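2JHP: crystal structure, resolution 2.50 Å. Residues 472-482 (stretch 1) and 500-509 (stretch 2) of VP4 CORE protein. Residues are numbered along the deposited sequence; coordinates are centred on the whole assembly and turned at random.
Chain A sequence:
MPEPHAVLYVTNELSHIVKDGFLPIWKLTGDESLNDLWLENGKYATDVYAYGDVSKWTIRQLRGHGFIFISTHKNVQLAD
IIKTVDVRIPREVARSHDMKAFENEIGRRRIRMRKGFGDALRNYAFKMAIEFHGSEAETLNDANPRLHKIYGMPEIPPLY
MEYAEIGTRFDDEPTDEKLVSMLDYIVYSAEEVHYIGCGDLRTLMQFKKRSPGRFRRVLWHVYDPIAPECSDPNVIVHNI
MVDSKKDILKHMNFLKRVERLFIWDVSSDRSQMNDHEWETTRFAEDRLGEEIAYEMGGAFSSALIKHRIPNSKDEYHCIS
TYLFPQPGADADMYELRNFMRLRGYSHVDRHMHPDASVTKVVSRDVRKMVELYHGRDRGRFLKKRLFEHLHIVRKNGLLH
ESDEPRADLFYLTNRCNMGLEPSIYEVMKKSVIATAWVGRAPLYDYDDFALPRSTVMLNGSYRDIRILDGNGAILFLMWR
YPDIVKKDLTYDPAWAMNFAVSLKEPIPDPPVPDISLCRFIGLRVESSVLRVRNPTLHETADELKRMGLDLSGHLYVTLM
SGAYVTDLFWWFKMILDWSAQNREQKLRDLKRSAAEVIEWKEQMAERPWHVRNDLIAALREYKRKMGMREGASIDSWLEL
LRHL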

ATOM      1  N   GLY A 472       2.812  15.961  -5.973  1.00 14.95           N
ATOM      2  CA  GLY A 472       3.653  16.142  -7.150  1.00 16.15           C
ATOM      3  C   GLY A 472       3.843  14.831  -7.884  1.00 16.50           C
ATOM      4  O   GLY A 472       3.712  14.763  -9.109  1.00 16.17           O
ATOM      5  N   ALA A 473       4.118  13.784  -7.115  1.00 12.79           N
ATOM      6  CA  ALA A 473       4.359  12.451  -7.635  1.00 11.04           C
ATOM      7  C   ALA A 473       3.165  11.930  -8.408  1.00 13.95           C
ATOM      8  O   ALA A 473       3.333  11.332  -9.474  1.00 13.25           O
ATOM      9  CB  ALA A 473       4.711  11.512  -6.513  1.00 14.21           C
ATOM     10  N   ILE A 474       1.966  12.166  -7.886  1.00  7.80           N
ATOM     11  CA  ILE A 474       0.745  11.714  -8.542  1.00 10.51           C
ATOM     12  C   ILE A 474       0.499  12.500  -9.837  1.00 11.82           C
ATOM     13  O   ILE A 474       0.190  11.924 -10.872  1.00 14.18           O
ATOM     14  CB  ILE A 474      -0.468  11.793  -7.591  1.00  7.72           C
ATOM     15  CG1 ILE A 474      -0.349  10.749  -6.460  1.00 20.24           C
ATOM     16  CG2 ILE A 474      -1.784  11.678  -8.360  1.00  9.40           C
ATOM     17  CD1 ILE A 474      -0.778   9.294  -6.796  1.00 10.71           C
ATOM     18  N   LEU A 475       0.656  13.815  -9.762  1.00 13.23           N
ATOM     19  CA  LEU A 475       0.484  14.701 -10.897  1.00 14.29           C
ATOM     20  C   LEU A 475       1.491  14.401 -12.010  1.00  6.01           C
ATOM     21  O   LEU A 475       1.175  14.518 -13.198  1.00 14.79           O
ATOM     22  CB  LEU A 475       0.630  16.148 -10.425  1.00 31.25           C
ATOM     23  CG  LEU A 475      -0.629  16.971 -10.124  1.00 21.39           C
ATOM     24  CD1 LEU A 475      -1.940  16.226 -10.383  1.00 11.89           C
ATOM     25  CD2 LEU A 475      -0.583  17.545  -8.733  1.00 32.79           C
ATOM     26  N   PHE A 476       2.703  14.025 -11.615  1.00  9.65           N
ATOM     27  CA  PHE A 476       3.702  13.564 -12.553  1.00 15.68           C
ATOM     28  C   PHE A 476       3.216  12.318 -13.297  1.00 12.62           C
ATOM     29  O   PHE A 476       3.334  12.242 -14.521  1.00 20.56           O
ATOM     30  CB  PHE A 476       5.018  13.275 -11.839  1.00 14.69           C
ATOM     31  CG  PHE A 476       6.152  12.974 -12.774  1.00  4.11           C
ATOM     32  CD1 PHE A 476       6.813  14.007 -13.441  1.00 11.91           C
ATOM     33  CD2 PHE A 476       6.555  11.664 -13.004  1.00 14.82           C
ATOM     34  CE1 PHE A 476       7.860  13.740 -14.299  1.00  9.82           C
ATOM     35  CE2 PHE A 476       7.598  11.394 -13.861  1.00 23.35           C
ATOM     36  CZ  PHE A 476       8.254  12.436 -14.508  1.00 -3.66           C
ATOM     37  N   LEU A 477       2.663  11.363 -12.556  1.00 18.72           N
ATOM     38  CA  LEU A 477       2.181  10.111 -13.139  1.00  7.48           C
ATOM     39  C   LEU A 477       0.905  10.306 -13.920  1.00 17.95           C
ATOM     40  O   LEU A 477       0.694   9.624 -14.905  1.00 16.63           O
ATOM     41  CB  LEU A 477       1.998   9.016 -12.066  1.00 -6.12           C
ATOM     42  CG  LEU A 477       3.275   8.545 -11.365  1.00 13.31           C
ATOM     43  CD1 LEU A 477       2.995   7.856 -10.034  1.00  9.94           C
ATOM     44  CD2 LEU A 477       4.073   7.658 -12.304  1.00 16.44           C
ATOM     45  N   MET A 478       0.049  11.223 -13.489  1.00-13.75           N
ATOM     46  CA  MET A 478      -1.090  11.599 -14.314  1.00-10.67           C
ATOM     47  C   MET A 478      -0.591  12.000 -15.724  1.00 -6.32           C
ATOM     48  O   MET A 478      -1.155  11.604 -16.750  1.00 -7.63           O
ATOM     49  CB  MET A 478      -1.897  12.735 -13.694  1.00-13.62           C
ATOM     50  CG  MET A 478      -2.871  12.262 -12.648  1.00 25.89           C
ATOM     51  SD  MET A 478      -3.907  13.593 -12.020  1.00 15.22           S
ATOM     52  CE  MET A 478      -4.714  12.774 -10.652  1.00 13.20           C
ATOM     53  N   TRP A 479       0.507  12.751 -15.736  1.00  6.22           N
ATOM     54  CA  TRP A 479       1.036  13.406 -16.922  1.00 12.60           C
ATOM     55  C   TRP A 479       1.818  12.466 -17.839  1.00 10.58           C
ATOM     56  O   TRP A 479       1.676  12.537 -19.052  1.00 24.58           O
ATOM     57  CB  TRP A 479       1.906  14.572 -16.452  1.00  6.03           C
ATOM     58  CG  TRP A 479       2.613  15.354 -17.491  1.00 42.21           C
ATOM     59  CD1 TRP A 479       2.114  15.793 -18.668  1.00 19.96           C
ATOM     60  CD2 TRP A 479       3.951  15.846 -17.407  1.00-17.64           C
ATOM     61  NE1 TRP A 479       3.070  16.511 -19.351  1.00  4.02           N
ATOM     62  CE2 TRP A 479       4.209  16.559 -18.594  1.00  9.20           C
ATOM     63  CE3 TRP A 479       4.968  15.738 -16.445  1.00 28.48           C
ATOM     64  CZ2 TRP A 479       5.442  17.164 -18.851  1.00 -9.97           C
ATOM     65  CZ3 TRP A 479       6.194  16.339 -16.698  1.00 10.45           C
ATOM     66  CH2 TRP A 479       6.422  17.035 -17.893  1.00  0.75           C
ATOM     67  N   ARG A 480       2.629  11.594 -17.239  1.00 17.97           N
ATOM     68  CA  ARG A 480       3.503  10.667 -17.956  1.00 23.57           C
ATOM     69  C   ARG A 480       2.829   9.315 -18.257  1.00 21.75           C
ATOM     70  O   ARG A 480       3.066   8.721 -19.314  1.00 17.55           O
ATOM     71  CB  ARG A 480       4.811  10.464 -17.171  1.00 39.52           C
ATOM     72  CG  ARG A 480       5.818   9.483 -17.791  1.00 42.64           C
ATOM     73  CD  ARG A 480       6.944  10.180 -18.521  1.00 17.41           C
ATOM     74  NE  ARG A 480       8.105  10.428 -17.663  1.00 28.46           N
ATOM     75  CZ  ARG A 480       9.066  11.314 -17.934  1.00 11.07           C
ATOM     76  NH1 ARG A 480       9.014  12.059 -19.041  1.00 31.59           N
ATOM     77  NH2 ARG A 480      10.081  11.462 -17.095  1.00 58.62           N
ATOM     78  N   TYR A 481       1.995   8.833 -17.339  1.00 25.14           N
ATOM     79  CA  TYR A 481       1.318   7.550 -17.522  1.00 18.99           C
ATOM     80  C   TYR A 481      -0.196   7.654 -17.342  1.00 23.44           C
ATOM     81  O   TYR A 481      -0.736   7.165 -16.353  1.00 21.35           O
ATOM     82  CB  TYR A 481       1.891   6.499 -16.576  1.00 14.36           C
ATOM     83  CG  TYR A 481       3.370   6.253 -16.731  1.00 17.84           C
ATOM     84  CD1 TYR A 481       4.284   6.830 -15.858  1.00 32.98           C
ATOM     85  CD2 TYR A 481       3.858   5.430 -17.748  1.00 -6.55           C
ATOM     86  CE1 TYR A 481       5.648   6.603 -15.983  1.00  4.26           C
ATOM     87  CE2 TYR A 481       5.230   5.193 -17.894  1.00  7.01           C
ATOM     88  CZ  TYR A 481       6.121   5.787 -17.003  1.00 16.07           C
ATOM     89  OH  TYR A 481       7.474   5.560 -17.137  1.00 23.63           O
ATOM     90  N   PRO A 482      -0.884   8.284 -18.313  1.00 31.70           N
ATOM     91  CA  PRO A 482      -2.322   8.566 -18.302  1.00 26.30           C
ATOM     92  C   PRO A 482      -3.295   7.406 -18.044  1.00 32.92           C
ATOM     93  O   PRO A 482      -4.417   7.662 -17.616  1.00 32.27           O
ATOM     94  CB  PRO A 482      -2.560   9.152 -19.691  1.00 20.21           C
ATOM     95  CG  PRO A 482      -1.274   9.787 -20.020  1.00 21.45           C
ATOM     96  CD  PRO A 482      -0.260   8.818 -19.535  1.00 34.21           C
TER
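Stretch 2 (500-509) AVSLKEPIPD

How does the second stretch run over the first? Residues 472 to 480 form the last turns of a helix that begins earlier in the chain, and 500 to 503 belong to a strand that also enters from upstream. The two segments point broadly the same way: the strand axis makes an angle of 37° with the helix axis and approaches it to 9.1 Å. After a tight turn at K504, closed by a weak 2.9 Å hydrogen bond from E505 N to L503 O, the chain runs on extended from E505 through P508, so that it keeps company with the helix down to its C-terminal end. The backbones are closer at the start, 6.3 Å between A473 CA and V501 CA, than near the end, 9.3 Å between R480 CA and P508 CA.

What lets the strand come in so close at its start? The small side chain of A473 points toward the strand and leaves a shallow place on the helix, into which V501 fits, with A473 CB 3.7 Å from V501 CB. Alternation does the rest. In the strand V501 and L503 point toward the helix, while A500 and S502 point away, so the helix meets two apolar bumps separated by a residue that takes no part. L503, the second bump, reaches down between F476 and L477: its CD1 lies 3.8 Å from F476 CD2 and 4.5 Å from L477 CD2. The CA-to-CB bond of L477 points sideways, but the end of its side chain comes nearer and forms one wall of this hollow.

What does the ring of F476 meet on the second stretch? The ring, with chi1 at -172° (t), projects from the helix and is embraced by the second stretch as the chain passes from strand to loop. L503 and E505 meet it obliquely, E505 through its CB, 3.9 Å from F476 CE2, whereas P508 lies at the ring edge, its CG 4.0 Å from F476 CE1. The same proline atom also touches W479, at 4.0 Å from W479 CZ3. The compact ring of P508 thus settles into a notch between two aromatic side chains, and it is buried there.

How is the end of the helix fastened to the loop? Here the packing gives way to polar contacts. The CA-to-CB bond of R480 points toward the loop, and the chain then bends, with chi2 at 101° and chi3 at 92°, to bring its guanidinium to the loop. R480 NH2 donates a very short hydrogen bond, 2.5 Å, to P506 O, with the carbonyl near the plane of the guanidinium. R480 NE also forms a long salt bridge with E505 OE1, at 3.7 Å. The CA-to-CB bond of Y481, the first residue to leave helical phi/psi, points toward the second stretch, and Y481 OH donates a 2.6 Å hydrogen bond to E505 OE2. The carboxylate therefore meets both the arginine and the tyrosine, two adjacent residues, while the aliphatic part of E505 rests against F476; one side chain joins the apolar packing to the polar fastening.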

ATOM      1  N   ALA A 500       7.289  12.073   0.899  1.00 31.69           N
ATOM      2  CA  ALA A 500       8.169  12.280  -0.234  1.00 12.65           C
ATOM      3  C   ALA A 500       8.149  10.999  -1.026  1.00 15.71           C
ATOM      4  O   ALA A 500       8.070   9.911  -0.447  1.00 19.45           O
ATOM      5  CB  ALA A 500       9.625  12.657   0.184  1.00 -9.12           C
ATOM      6  N   VAL A 501       8.193  11.146  -2.350  1.00 21.65           N
ATOM      7  CA  VAL A 501       8.220  10.013  -3.261  1.00 12.70           C
ATOM      8  C   VAL A 501       9.378  10.136  -4.214  1.00 18.72           C
ATOM      9  O   VAL A 501       9.614  11.193  -4.812  1.00 19.28           O
ATOM     10  CB  VAL A 501       6.929   9.887  -4.084  1.00 26.37           C
ATOM     11  CG1 VAL A 501       6.984   8.640  -4.926  1.00  6.35           C
ATOM     12  CG2 VAL A 501       5.707   9.859  -3.184  1.00 10.39           C
ATOM     13  N   SER A 502      10.091   9.031  -4.361  1.00 -9.94           N
ATOM     14  CA  SER A 502      11.181   8.927  -5.319  1.00 -1.31           C
ATOM     15  C   SER A 502      10.759   8.020  -6.465  1.00  9.56           C
ATOM     16  O   SER A 502      10.126   7.003  -6.237  1.00  9.31           O
ATOM     17  CB  SER A 502      12.422   8.375  -4.611  1.00-12.83           C
ATOM     18  OG  SER A 502      12.165   7.096  -4.046  1.00 12.91           O
ATOM     19  N   LEU A 503      11.118   8.385  -7.696  1.00 -9.81           N
ATOM     20  CA  LEU A 503      10.734   7.616  -8.888  1.00 10.61           C
ATOM     21  C   LEU A 503      11.921   7.368  -9.808  1.00 11.84           C
ATOM     22  O   LEU A 503      12.698   8.286 -10.058  1.00 19.50           O
ATOM     23  CB  LEU A 503       9.650   8.352  -9.677  1.00  4.25           C
ATOM     24  CG  LEU A 503       8.290   8.652  -9.064  1.00 14.35           C
ATOM     25  CD1 LEU A 503       7.470   9.498 -10.005  1.00  8.12           C
ATOM     26  CD2 LEU A 503       7.564   7.368  -8.785  1.00 17.39           C
ATOM     27  N   LYS A 504      12.056   6.134 -10.308  1.00 18.12           N
ATOM     28  CA  LYS A 504      13.051   5.826 -11.352  1.00 -3.84           C
ATOM     29  C   LYS A 504      12.490   6.261 -12.707  1.00 -4.75           C
ATOM     30  O   LYS A 504      12.103   5.447 -13.541  1.00 17.91           O
ATOM     31  CB  LYS A 504      13.452   4.348 -11.357  1.00 11.79           C
ATOM     32  CG  LYS A 504      14.774   4.071 -12.060  1.00 16.68           C
ATOM     33  CD  LYS A 504      15.453   2.841 -11.490  1.00 11.08           C
ATOM     34  CE  LYS A 504      16.845   2.650 -12.063  1.00127.29           C
ATOM     35  NZ  LYS A 504      17.650   1.717 -11.232  1.00 54.32           N
ATOM     36  N   GLU A 505      12.416   7.584 -12.857  1.00-10.62           N
ATOM     37  CA  GLU A 505      11.906   8.249 -14.044  1.00 -9.90           C
ATOM     38  C   GLU A 505      12.893   9.339 -14.498  1.00-11.56           C
ATOM     39  O   GLU A 505      13.307  10.168 -13.670  1.00 20.69           O
ATOM     40  CB  GLU A 505      10.537   8.875 -13.737  1.00 -6.58           C
ATOM     41  CG  GLU A 505       9.396   7.878 -13.635  1.00 23.25           C
ATOM     42  CD  GLU A 505       9.229   7.072 -14.903  1.00 64.70           C
ATOM     43  OE1 GLU A 505       9.720   7.502 -15.974  1.00 27.93           O
ATOM     44  OE2 GLU A 505       8.604   5.999 -14.826  1.00  8.29           O
ATOM     45  N   PRO A 506      13.262   9.348 -15.799  1.00  3.06           N
ATOM     46  CA  PRO A 506      14.232  10.337 -16.283  1.00 11.51           C
ATOM     47  C   PRO A 506      13.641  11.737 -16.263  1.00 19.91           C
ATOM     48  O   PRO A 506      12.433  11.897 -16.425  1.00 17.71           O
ATOM     49  CB  PRO A 506      14.535   9.888 -17.742  1.00 -9.08           C
ATOM     50  CG  PRO A 506      13.340   9.124 -18.170  1.00-14.28           C
ATOM     51  CD  PRO A 506      12.786   8.463 -16.879  1.00-10.70           C
ATOM     52  N   ILE A 507      14.498  12.732 -16.052  1.00 19.19           N
ATOM     53  CA  ILE A 507      14.120  14.135 -16.175  1.00 24.79           C
ATOM     54  C   ILE A 507      13.394  14.336 -17.500  1.00 34.59           C
ATOM     55  O   ILE A 507      13.860  13.852 -18.528  1.00 38.46           O
ATOM     56  CB  ILE A 507      15.362  15.051 -16.122  1.00 30.34           C
ATOM     57  CG1 ILE A 507      16.116  14.876 -14.797  1.00 48.71           C
ATOM     58  CG2 ILE A 507      14.963  16.499 -16.323  1.00 11.51           C
ATOM     59  CD1 ILE A 507      17.529  15.454 -14.786  1.00  8.36           C
ATOM     60  N   PRO A 508      12.238  15.024 -17.487  1.00 27.26           N
ATOM     61  CA  PRO A 508      11.524  15.272 -18.744  1.00  5.34           C
ATOM     62  C   PRO A 508      12.341  16.092 -19.737  1.00  6.63           C
ATOM     63  O   PRO A 508      13.276  16.797 -19.356  1.00 19.96           O
ATOM     64  CB  PRO A 508      10.304  16.077 -18.303  1.00-11.89           C
ATOM     65  CG  PRO A 508      10.128  15.748 -16.864  1.00 62.39           C
ATOM     66  CD  PRO A 508      11.516  15.593 -16.336  1.00 21.96           C
ATOM     67  N   ASP A 509      11.977  15.992 -21.009  1.00-11.21           N
ATOM     68  CA  ASP A 509      12.761  16.566 -22.062  1.00-18.26           C
ATOM     69  C   ASP A 509      11.874  17.001 -23.228  1.00-18.21           C
ATOM     70  O   ASP A 509      11.342  16.155 -23.965  1.00-18.78           O
ATOM     71  CB  ASP A 509      13.792  15.535 -22.536  1.00-14.38           C
ATOM     72  CG  ASP A 509      14.437  15.919 -23.843  1.00  2.29           C
ATOM     73  OD1 ASP A 509      14.301  15.155 -24.820  1.00 26.44           O
ATOM     74  OD2 ASP A 509      15.051  17.003 -23.899  1.00-15.78           O
TER